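Local coordinates for protein dihydroorotase (Campylobacter jejuni subsp. jejuni, PDB 3PNU) that probably catalyses the reversible cyclisation of N-carbamoyl-L-aspartate to (S)-dihydroorotate in pyrimidine biosynthesis, using a pair of zinc ions, at residues K26-L31 / K319-L324; M33-R38 / F258-A263; A56-P61 / T90-L95; V288-F293 / L353-K358. All coordinates share one frame; numbering follows the deposited sequence.

In the fold
Contact 2 forms part of the dinuclear zinc site of this TIM-barrel amidohydrolase: its segments supply three ligands of one zinc ion, and K116, carboxylated at its NZ, binds both zincs. Contact 3, about 9 Å away between centres, extends the parallel sheet of strand 31-35 by way of strand 56-59; L35 N lies 2.9 Å from V58 O and L35 O 2.9 Å from M60 N, both probable hydrogen bonds. Contact 1, its centre about 18 Å from those of both, lies in a separate antiparallel sheet whose strand 25-28 directly precedes strand 31-35. Contact 4 packs a helix on that second sheet, about 16 Å from contact 1 between centres, with L324 CB 3.8 Å from L357 CD1.

Contact 1 of 4, residues K26-L31 / K319-L324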
# COMPACT_ATOMS: atom_id res chain seq x y z
N LYS A 26 -33.18 6.20 -16.67
CA LYS A 26 -32.99 5.19 -17.71
C LYS A 26 -31.58 5.27 -18.29
O LYS A 26 -31.06 6.35 -18.56
CB LYS A 26 -33.97 5.36 -18.87
CG LYS A 26 -35.42 4.92 -18.65
CD LYS A 26 -36.22 5.90 -17.79
CE LYS A 26 -37.71 5.57 -17.81
NZ LYS A 26 -38.52 6.60 -17.07
N LEU A 27 -30.98 4.11 -18.49
CA LEU A 27 -29.66 4.01 -19.09
C LEU A 27 -29.82 3.16 -20.34
O LEU A 27 -30.45 2.12 -20.30
CB LEU A 27 -28.66 3.35 -18.13
CG LEU A 27 -28.33 4.15 -16.87
CD1 LEU A 27 -27.53 3.31 -15.90
CD2 LEU A 27 -27.60 5.47 -17.22
N LYS A 28 -29.25 3.62 -21.45
CA LYS A 28 -29.36 2.91 -22.70
C LYS A 28 -28.05 2.24 -23.16
O LYS A 28 -27.02 2.90 -23.31
CB LYS A 28 -29.87 3.88 -23.77
CG LYS A 28 -29.85 3.32 -25.19
CD LYS A 28 -30.49 4.28 -26.22
CE LYS A 28 -32.01 4.37 -26.02
NZ LYS A 28 -32.73 5.07 -27.13
N ASN A 29 -28.12 0.94 -23.38
CA ASN A 29 -26.99 0.16 -23.88
C ASN A 29 -25.65 0.37 -23.14
O ASN A 29 -24.65 0.72 -23.75
CB ASN A 29 -26.79 0.43 -25.39
CG ASN A 29 -27.95 -0.10 -26.26
OD1 ASN A 29 -28.56 -1.12 -25.94
ND2 ASN A 29 -28.22 0.59 -27.36
N PRO A 30 -25.65 0.16 -21.82
CA PRO A 30 -24.41 0.31 -21.07
C PRO A 30 -23.34 -0.66 -21.54
O PRO A 30 -23.60 -1.83 -21.80
CB PRO A 30 -24.81 -0.03 -19.63
CG PRO A 30 -26.11 -0.76 -19.74
CD PRO A 30 -26.77 -0.22 -20.96
N LEU A 31 -22.13 -0.15 -21.63
CA LEU A 31 -21.02 -0.96 -22.05
C LEU A 31 -19.96 -1.00 -20.97
O LEU A 31 -19.66 0.02 -20.36
CB LEU A 31 -20.46 -0.37 -23.33
CG LEU A 31 -21.42 -0.47 -24.52
CD1 LEU A 31 -21.03 0.46 -25.67
CD2 LEU A 31 -21.49 -1.92 -24.98
N LYS A 319 -29.06 -4.19 -32.73
CA LYS A 319 -30.29 -4.72 -33.32
C LYS A 319 -31.48 -4.27 -32.47
O LYS A 319 -32.51 -3.87 -33.00
CB LYS A 319 -30.23 -6.25 -33.47
CG LYS A 319 -29.24 -6.70 -34.55
CD LYS A 319 -29.15 -8.23 -34.69
CE LYS A 319 -28.08 -8.62 -35.72
NZ LYS A 319 -27.82 -10.11 -35.80
N GLU A 320 -31.33 -4.35 -31.16
CA GLU A 320 -32.35 -3.83 -30.25
C GLU A 320 -31.71 -3.34 -28.96
O GLU A 320 -30.85 -4.00 -28.39
CB GLU A 320 -33.47 -4.84 -29.98
CG GLU A 320 -33.05 -6.16 -29.39
CD GLU A 320 -34.25 -7.04 -29.03
OE1 GLU A 320 -35.39 -6.52 -29.04
OE2 GLU A 320 -34.05 -8.25 -28.74
N ASP A 321 -32.12 -2.15 -28.54
CA ASP A 321 -31.58 -1.52 -27.36
C ASP A 321 -31.90 -2.26 -26.08
O ASP A 321 -32.93 -2.92 -25.96
CB ASP A 321 -32.11 -0.08 -27.24
CG ASP A 321 -31.68 0.83 -28.41
OD1 ASP A 321 -32.25 1.94 -28.53
OD2 ASP A 321 -30.78 0.45 -29.20
N LYS A 322 -30.99 -2.16 -25.12
CA LYS A 322 -31.16 -2.74 -23.81
C LYS A 322 -31.27 -1.57 -22.86
O LYS A 322 -30.27 -1.03 -22.44
CB LYS A 322 -29.99 -3.65 -23.46
CG LYS A 322 -30.02 -4.24 -22.05
CD LYS A 322 -29.07 -5.44 -21.92
CE LYS A 322 -29.16 -6.10 -20.56
NZ LYS A 322 -28.44 -7.39 -20.57
N ILE A 323 -32.49 -1.17 -22.55
CA ILE A 323 -32.71 -0.07 -21.62
C ILE A 323 -32.85 -0.61 -20.21
O ILE A 323 -33.60 -1.56 -19.98
CB ILE A 323 -33.96 0.78 -21.98
CG1 ILE A 323 -33.80 1.38 -23.39
CG2 ILE A 323 -34.18 1.91 -20.96
CD1 ILE A 323 -34.88 2.39 -23.77
N LEU A 324 -32.11 -0.01 -19.28
CA LEU A 324 -32.14 -0.40 -17.88
C LEU A 324 -32.59 0.80 -17.08
O LEU A 324 -32.15 1.92 -17.36
CB LEU A 324 -30.77 -0.85 -17.42
CG LEU A 324 -30.32 -2.20 -17.98
CD1 LEU A 324 -28.85 -2.41 -17.77
CD2 LEU A 324 -31.13 -3.37 -17.36
O HOH W 1 -28.49 -3.52 -26.52
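L27 and L324 form the hydrogen-bonded pair that ties strand 25-28 to strand 323-327 in a four-stranded antiparallel sheet beside the TIM barrel. L27 N donates to L324 O at 2.7 Å, and L324 N returns the bond to L27 O at 2.9 Å. Past the non-hydrogen-bonded pair K28 and I323, the ladder gives way to N29, which has left the strand. Its backbone N still reaches K322 O, from above that carbonyl's plane, while its amide takes over the rest of the pairing: OD1 accepts from K322 N at 2.8 Å, standing in for a main-chain carbonyl. P30 CG meets L324 CD1 at 3.8 Å, their side chains crossing at about a right angle, and K26 CG lies near I323 CG2. Charge is looser still: K28, its chain bent at chi3 (-70°), brings NZ within 3.5 Å of D321 OD1, a salt bridge whose hydrogen bond is weak. K322 points its own ammonium elsewhere, to the carbonyls of A51, F54 and N88. The other carboxylate oxygen, D321 OD2, receives N29 ND2 at 3.2 Å from above the carboxylate plane, the two flat groups standing 85° apart.

Contact 2 of 4, residues M33-R38 / F258-A263. With ZN (zinc ion), chain D.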
# COMPACT_ATOMS: atom_id res chain seq x y z
N MET A 33 -16.28 -1.61 -20.90
CA MET A 33 -15.13 -1.78 -21.83
C MET A 33 -13.86 -2.41 -21.26
O MET A 33 -12.82 -2.41 -21.92
CB MET A 33 -14.82 -0.45 -22.51
CG MET A 33 -16.04 0.16 -23.22
SD MET A 33 -16.77 -0.91 -24.50
CE MET A 33 -15.52 -0.87 -25.79
N HIS A 34 -13.94 -2.98 -20.05
CA HIS A 34 -12.78 -3.66 -19.47
C HIS A 34 -13.27 -4.64 -18.40
O HIS A 34 -13.51 -4.24 -17.28
CB HIS A 34 -11.81 -2.63 -18.84
CG HIS A 34 -10.51 -3.21 -18.41
ND1 HIS A 34 -9.30 -2.82 -18.96
CD2 HIS A 34 -10.21 -4.18 -17.50
CE1 HIS A 34 -8.32 -3.51 -18.39
NE2 HIS A 34 -8.85 -4.34 -17.50
N LEU A 35 -13.38 -5.92 -18.74
CA LEU A 35 -13.93 -6.90 -17.81
C LEU A 35 -13.21 -8.23 -17.80
O LEU A 35 -12.83 -8.74 -18.83
CB LEU A 35 -15.40 -7.17 -18.20
CG LEU A 35 -16.30 -8.08 -17.33
CD1 LEU A 35 -16.34 -7.60 -15.88
CD2 LEU A 35 -17.74 -8.15 -17.91
N HIS A 36 -13.05 -8.79 -16.60
CA HIS A 36 -12.44 -10.13 -16.42
C HIS A 36 -13.52 -11.12 -15.98
O HIS A 36 -14.15 -10.92 -14.94
CB HIS A 36 -11.33 -10.09 -15.37
CG HIS A 36 -10.15 -9.29 -15.79
ND1 HIS A 36 -9.14 -9.80 -16.59
CD2 HIS A 36 -9.82 -8.00 -15.55
CE1 HIS A 36 -8.25 -8.86 -16.82
NE2 HIS A 36 -8.63 -7.76 -16.20
N LEU A 37 -13.73 -12.16 -16.78
CA LEU A 37 -14.75 -13.18 -16.49
C LEU A 37 -14.15 -14.54 -16.12
O LEU A 37 -14.88 -15.51 -15.86
CB LEU A 37 -15.65 -13.39 -17.72
CG LEU A 37 -16.61 -12.28 -18.12
CD1 LEU A 37 -17.37 -12.68 -19.41
CD2 LEU A 37 -17.57 -11.99 -16.98
N ARG A 38 -12.83 -14.62 -16.11
CA ARG A 38 -12.13 -15.85 -15.74
C ARG A 38 -12.56 -17.02 -16.64
O ARG A 38 -12.65 -16.86 -17.86
CB ARG A 38 -12.36 -16.16 -14.26
CG ARG A 38 -11.98 -15.04 -13.31
CD ARG A 38 -10.53 -14.54 -13.54
NE ARG A 38 -10.19 -13.52 -12.56
CZ ARG A 38 -9.13 -12.72 -12.63
NH1 ARG A 38 -8.30 -12.81 -13.66
NH2 ARG A 38 -8.92 -11.82 -11.68
N PHE A 258 -16.21 4.05 -19.87
CA PHE A 258 -16.20 3.31 -18.63
C PHE A 258 -15.71 1.90 -18.88
O PHE A 258 -16.12 1.24 -19.83
CB PHE A 258 -17.56 3.28 -17.98
CG PHE A 258 -17.64 2.32 -16.86
CD1 PHE A 258 -17.09 2.62 -15.65
CD2 PHE A 258 -18.24 1.09 -17.03
CE1 PHE A 258 -17.15 1.72 -14.60
CE2 PHE A 258 -18.31 0.19 -15.99
CZ PHE A 258 -17.75 0.50 -14.78
N GLY A 259 -14.80 1.46 -18.01
CA GLY A 259 -14.21 0.12 -18.03
C GLY A 259 -14.01 -0.21 -16.56
O GLY A 259 -13.22 0.43 -15.87
N SER A 260 -14.73 -1.22 -16.06
CA SER A 260 -14.70 -1.52 -14.64
C SER A 260 -13.44 -2.17 -14.14
O SER A 260 -13.08 -2.03 -13.01
CB SER A 260 -15.83 -2.49 -14.30
OG SER A 260 -15.55 -3.77 -14.88
N ASP A 261 -12.81 -2.93 -15.01
CA ASP A 261 -11.68 -3.78 -14.62
C ASP A 261 -12.15 -4.67 -13.47
O ASP A 261 -11.38 -4.98 -12.58
CB ASP A 261 -10.43 -2.98 -14.23
CG ASP A 261 -9.19 -3.86 -14.08
OD1 ASP A 261 -9.01 -4.86 -14.82
OD2 ASP A 261 -8.37 -3.52 -13.21
N SER A 262 -13.43 -5.08 -13.48
CA SER A 262 -13.97 -5.97 -12.45
C SER A 262 -13.20 -7.25 -12.51
O SER A 262 -13.16 -7.90 -13.56
CB SER A 262 -15.45 -6.24 -12.65
OG SER A 262 -15.96 -7.13 -11.67
N ALA A 263 -12.55 -7.61 -11.40
CA ALA A 263 -11.71 -8.79 -11.34
C ALA A 263 -11.86 -9.51 -10.01
O ALA A 263 -11.36 -9.07 -8.98
CB ALA A 263 -10.25 -8.39 -11.54
ZN ZN D . -7.76 -5.73 -16.34
O HOH W 2 -15.86 -9.38 -13.05
O HOH W 3 -6.28 -4.53 -14.86
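H34 and D261 send their side chains side by side to the same zinc ion, at the C-terminal mouth of the barrel where amidohydrolases keep their metals. In H34, CB packs on G259 CA at 3.7 Å, a glycine with no side chain to come between them. The ring then extends with CG anti to the backbone N (chi1 -171°), and CG lies against D261 CA; CD2 is 3.0 Å from D261 OD1, and NE2 binds zinc at 2.1 Å. On the far side of the imidazole, ND1 hydrogen-bonds to E188, which fixes the ring's rotation. The D261 carboxylate stands 88° to that ring and gives OD1 to the metal. H36 adds its NE2 at 2.2 Å, with D261 OD1 at the edge of its ring, and water 3 is a further ligand at 2.4 Å. Backbone bonds keep the segments aligned: M33 N to F258 O, D261 N to H34 O at 2.7 Å, and H36 N to S262 O. An ST turn, S262 N to S260 OG at 2.9 Å, spans D261. With carboxylated K116 completing the site, the zinc would be expected to polarise its bound water, consistent with the hydrolytic reaction and with D261 as the predicted active-site residue.

Contact 3 of 4, residues A56-P61 / T90-L95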
# COMPACT_ATOMS: atom_id res chain seq x y z
N ALA A 56 -23.09 -5.37 -23.48
CA ALA A 56 -21.82 -5.88 -24.02
C ALA A 56 -20.63 -5.51 -23.12
O ALA A 56 -20.70 -4.58 -22.32
CB ALA A 56 -21.59 -5.34 -25.46
N ALA A 57 -19.53 -6.25 -23.26
CA ALA A 57 -18.34 -5.97 -22.45
C ALA A 57 -17.10 -6.46 -23.14
O ALA A 57 -17.12 -7.51 -23.79
CB ALA A 57 -18.47 -6.63 -21.10
N VAL A 58 -16.01 -5.68 -23.05
CA VAL A 58 -14.74 -6.13 -23.60
C VAL A 58 -14.25 -7.18 -22.60
O VAL A 58 -14.14 -6.89 -21.41
CB VAL A 58 -13.70 -5.00 -23.75
CG1 VAL A 58 -12.41 -5.58 -24.27
CG2 VAL A 58 -14.21 -3.90 -24.67
N ILE A 59 -13.97 -8.39 -23.10
CA ILE A 59 -13.54 -9.52 -22.28
C ILE A 59 -12.04 -9.66 -22.39
O ILE A 59 -11.50 -9.94 -23.48
CB ILE A 59 -14.20 -10.84 -22.76
CG1 ILE A 59 -15.71 -10.63 -22.97
CG2 ILE A 59 -13.91 -12.02 -21.78
CD1 ILE A 59 -16.44 -10.09 -21.78
N MET A 60 -11.33 -9.45 -21.27
CA MET A 60 -9.87 -9.52 -21.32
C MET A 60 -9.41 -10.97 -21.43
O MET A 60 -10.07 -11.87 -20.91
CB MET A 60 -9.24 -8.77 -20.15
CG MET A 60 -9.58 -7.27 -20.16
SD MET A 60 -9.05 -6.49 -21.71
CE MET A 60 -9.59 -4.80 -21.47
N PRO A 61 -8.28 -11.19 -22.12
CA PRO A 61 -7.82 -12.52 -22.42
C PRO A 61 -6.76 -13.08 -21.48
O PRO A 61 -6.07 -14.05 -21.86
CB PRO A 61 -7.17 -12.32 -23.79
CG PRO A 61 -6.53 -10.95 -23.67
CD PRO A 61 -7.30 -10.20 -22.60
N THR A 90 -23.61 -9.11 -25.48
CA THR A 90 -22.59 -9.44 -26.47
C THR A 90 -21.17 -9.27 -25.89
O THR A 90 -20.74 -8.16 -25.61
CB THR A 90 -22.73 -8.56 -27.72
OG1 THR A 90 -24.04 -8.71 -28.27
CG2 THR A 90 -21.68 -8.94 -28.76
N PRO A 91 -20.45 -10.37 -25.73
CA PRO A 91 -19.09 -10.31 -25.22
C PRO A 91 -18.15 -9.88 -26.32
O PRO A 91 -18.14 -10.50 -27.38
CB PRO A 91 -18.81 -11.76 -24.82
CG PRO A 91 -19.65 -12.57 -25.78
CD PRO A 91 -20.86 -11.76 -26.05
N LEU A 92 -17.36 -8.83 -26.09
CA LEU A 92 -16.42 -8.34 -27.10
C LEU A 92 -15.07 -8.97 -26.80
O LEU A 92 -14.38 -8.58 -25.88
CB LEU A 92 -16.37 -6.82 -27.07
CG LEU A 92 -17.73 -6.16 -27.32
CD1 LEU A 92 -17.69 -4.69 -26.97
CD2 LEU A 92 -18.14 -6.36 -28.78
N MET A 93 -14.68 -9.92 -27.63
CA MET A 93 -13.50 -10.73 -27.40
C MET A 93 -12.17 -10.08 -27.76
O MET A 93 -12.08 -9.26 -28.67
CB MET A 93 -13.62 -12.05 -28.19
CG MET A 93 -14.97 -12.76 -28.01
SD MET A 93 -15.32 -13.20 -26.33
CE MET A 93 -14.08 -14.50 -26.10
N THR A 94 -11.12 -10.48 -27.03
CA THR A 94 -9.79 -10.00 -27.31
C THR A 94 -8.76 -11.11 -27.23
O THR A 94 -8.95 -12.11 -26.53
CB THR A 94 -9.31 -8.95 -26.28
OG1 THR A 94 -9.21 -9.58 -24.98
CG2 THR A 94 -10.23 -7.75 -26.22
N LEU A 95 -7.67 -10.89 -27.93
CA LEU A 95 -6.51 -11.76 -27.89
C LEU A 95 -5.44 -11.07 -27.04
O LEU A 95 -5.39 -9.83 -26.92
CB LEU A 95 -5.93 -12.01 -29.28
CG LEU A 95 -6.73 -12.88 -30.26
CD1 LEU A 95 -5.94 -13.03 -31.52
CD2 LEU A 95 -7.01 -14.24 -29.65
O HOH W 4 -11.04 -12.40 -24.96
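I59 and L92 share one of the straighter backbone bonds here, I59 N to L92 O at 2.8 Å with an angle of 172° at the hydrogen. L92 N in turn gives to A57 O at 2.7 Å, so both backbone polar atoms of L92 are spent on the neighbouring strand; the A57 N to T90 O bond at the start is longer. Where the regular parallel pairing frays, a side chain takes over. T94 has OG1 between its backbone N and carbonyl carbon (chi1 64°), which lets the hydroxyl donate to I59 O at 2.8 Å. Water 4 gives a second hydrogen to I59 O and accepts from T94 N, so this carbonyl is gripped twice and the water links the two backbones. P61 closes over the same hydroxyl, crossing T94 at about a right angle with CD 3.1 Å from OG1.

Packing follows on both faces of the sheet. V58 shares one with A56 and L92: L92 CD1 fills in near A56 CB and V58 CG2, while V58 CG1 touches T94 CG2, beyond the strand, at 3.6 Å. On the other, I59 lies alongside P91, pointing the same way, with CG1 3.8 Å from P91 CB, and M93 SD is a little farther from that same CG1.

The two strands, 26° apart in direction, are the ends of a beta-alpha-beta crossover. Its helix, 70-84, covers the face of I59 and M93 through Y76, I80, L73 and K77. Strand 31-35 flanks 56-59 along its other edge, and L153 of strand 152-154 meets V58 and T94.

Contact 4 of 4, residues V288-F293 / L353-K358; sequences VLAELF and LKFQLK
L353 opens the contact by bringing CD2 to V288 CG2 at 3.8 Å, the two branched side chains meeting at a slant. Although the CB of V288 points away from the strand, its CG2 methyl still makes the touch; L211 packs against the same valine.

K354 comes next, in the short break of strand 352-357. Its chain runs fully extended, CG anti to the backbone N (chi1 175°), and crosses E291 at about a right angle. Its CD lies 3.3 Å from E291 OE2, and NZ sits 3.6 Å from that oxygen in a salt bridge. The glutamate reaches it by a bend at chi2 (55°), which swings the carboxylate toward the strand. E291 OE1 is held by Q295 one turn further along the helix, so its two oxygens face different partners.

The setting is a helix laid against the antiparallel sheet that accompanies the barrel: helix 285-296 meets strand 352-357, and A290 also reaches L326 on neighbouring strand 323-327.

F355 provides the main flat surface. A290 CB stands over one face of its ring, offset toward the rim, 4.1 Å from CG. At the ring's edge and in its plane lies E291 OE2, 3.4 Å from CE2, where the weakly positive ring hydrogens should suit a carboxylate oxygen. The carboxylate itself is turned 37° from the ring. P287 and K294 of the same helix pack on F355 as well.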
# COMPACT_ATOMS: atom_id res chain seq x y z
N VAL A 288 -23.95 2.35 -8.10
CA VAL A 288 -22.90 3.22 -7.55
C VAL A 288 -22.66 4.38 -8.51
O VAL A 288 -22.63 5.53 -8.08
CB VAL A 288 -21.59 2.46 -7.23
CG1 VAL A 288 -20.59 3.42 -6.56
CG2 VAL A 288 -21.87 1.24 -6.33
N LEU A 289 -22.52 4.09 -9.81
CA LEU A 289 -22.34 5.15 -10.82
C LEU A 289 -23.52 6.12 -10.84
O LEU A 289 -23.35 7.34 -10.98
CB LEU A 289 -22.13 4.58 -12.23
CG LEU A 289 -20.74 4.06 -12.61
CD1 LEU A 289 -20.76 3.45 -14.00
CD2 LEU A 289 -19.69 5.16 -12.53
N ALA A 290 -24.72 5.57 -10.73
CA ALA A 290 -25.92 6.39 -10.72
C ALA A 290 -25.82 7.43 -9.59
O ALA A 290 -25.99 8.63 -9.82
CB ALA A 290 -27.16 5.51 -10.56
N GLU A 291 -25.53 6.98 -8.37
CA GLU A 291 -25.41 7.92 -7.23
C GLU A 291 -24.33 9.00 -7.50
O GLU A 291 -24.59 10.20 -7.33
CB GLU A 291 -25.18 7.14 -5.92
CG GLU A 291 -24.89 7.97 -4.62
CD GLU A 291 -25.95 9.04 -4.27
OE1 GLU A 291 -25.73 9.81 -3.30
OE2 GLU A 291 -27.00 9.12 -4.93
N LEU A 292 -23.15 8.55 -7.93
CA LEU A 292 -22.03 9.45 -8.23
C LEU A 292 -22.37 10.54 -9.22
O LEU A 292 -22.09 11.72 -8.97
CB LEU A 292 -20.85 8.64 -8.79
CG LEU A 292 -19.91 8.04 -7.76
CD1 LEU A 292 -19.04 6.95 -8.38
CD2 LEU A 292 -19.08 9.18 -7.15
N PHE A 293 -22.95 10.14 -10.35
CA PHE A 293 -23.31 11.13 -11.37
C PHE A 293 -24.41 12.11 -10.93
O PHE A 293 -24.38 13.26 -11.36
CB PHE A 293 -23.57 10.48 -12.74
CG PHE A 293 -22.30 10.16 -13.49
CD1 PHE A 293 -21.49 9.11 -13.08
CD2 PHE A 293 -21.91 10.93 -14.59
CE1 PHE A 293 -20.31 8.82 -13.75
CE2 PHE A 293 -20.74 10.65 -15.26
CZ PHE A 293 -19.94 9.59 -14.85
N LEU A 353 -26.59 0.69 -0.69
CA LEU A 353 -26.65 1.53 -1.88
C LEU A 353 -28.00 2.20 -2.02
O LEU A 353 -29.04 1.57 -1.87
CB LEU A 353 -26.36 0.67 -3.11
CG LEU A 353 -25.01 -0.07 -3.08
CD1 LEU A 353 -24.91 -1.10 -4.19
CD2 LEU A 353 -23.85 0.93 -3.14
N LYS A 354 -27.97 3.49 -2.31
CA LYS A 354 -29.16 4.31 -2.48
C LYS A 354 -29.98 4.00 -3.76
O LYS A 354 -31.16 4.36 -3.84
CB LYS A 354 -28.75 5.79 -2.46
CG LYS A 354 -29.88 6.78 -2.74
CD LYS A 354 -29.36 8.21 -2.79
CE LYS A 354 -30.45 9.17 -3.23
NZ LYS A 354 -29.92 10.54 -3.45
N PHE A 355 -29.36 3.35 -4.76
CA PHE A 355 -30.04 3.02 -6.02
C PHE A 355 -30.07 1.53 -6.30
O PHE A 355 -29.20 0.77 -5.83
CB PHE A 355 -29.40 3.71 -7.21
CG PHE A 355 -29.73 5.16 -7.33
CD1 PHE A 355 -30.84 5.56 -8.04
CD2 PHE A 355 -28.95 6.12 -6.73
CE1 PHE A 355 -31.17 6.89 -8.15
CE2 PHE A 355 -29.27 7.46 -6.84
CZ PHE A 355 -30.38 7.84 -7.55
N GLN A 356 -31.07 1.13 -7.07
CA GLN A 356 -31.24 -0.26 -7.44
C GLN A 356 -31.80 -0.41 -8.86
O GLN A 356 -32.40 0.51 -9.41
CB GLN A 356 -32.15 -0.97 -6.43
CG GLN A 356 -32.25 -2.50 -6.61
CD GLN A 356 -33.03 -3.19 -5.51
OE1 GLN A 356 -33.70 -2.54 -4.70
NE2 GLN A 356 -32.96 -4.51 -5.47
N LEU A 357 -31.56 -1.58 -9.42
CA LEU A 357 -32.00 -1.94 -10.75
C LEU A 357 -33.18 -2.90 -10.60
O LEU A 357 -33.17 -3.75 -9.71
CB LEU A 357 -30.85 -2.64 -11.47
CG LEU A 357 -31.06 -3.11 -12.90
CD1 LEU A 357 -31.36 -1.92 -13.79
CD2 LEU A 357 -29.83 -3.84 -13.41
N LYS A 358 -34.19 -2.77 -11.46
CA LYS A 358 -35.33 -3.68 -11.42
C LYS A 358 -34.92 -5.12 -11.78
O LYS A 358 -35.00 -5.51 -12.94
CB LYS A 358 -36.43 -3.21 -12.35
CG LYS A 358 -37.12 -1.94 -11.90
CD LYS A 358 -38.39 -1.72 -12.70
CE LYS A 358 -39.20 -0.56 -12.17
NZ LYS A 358 -40.50 -0.40 -12.89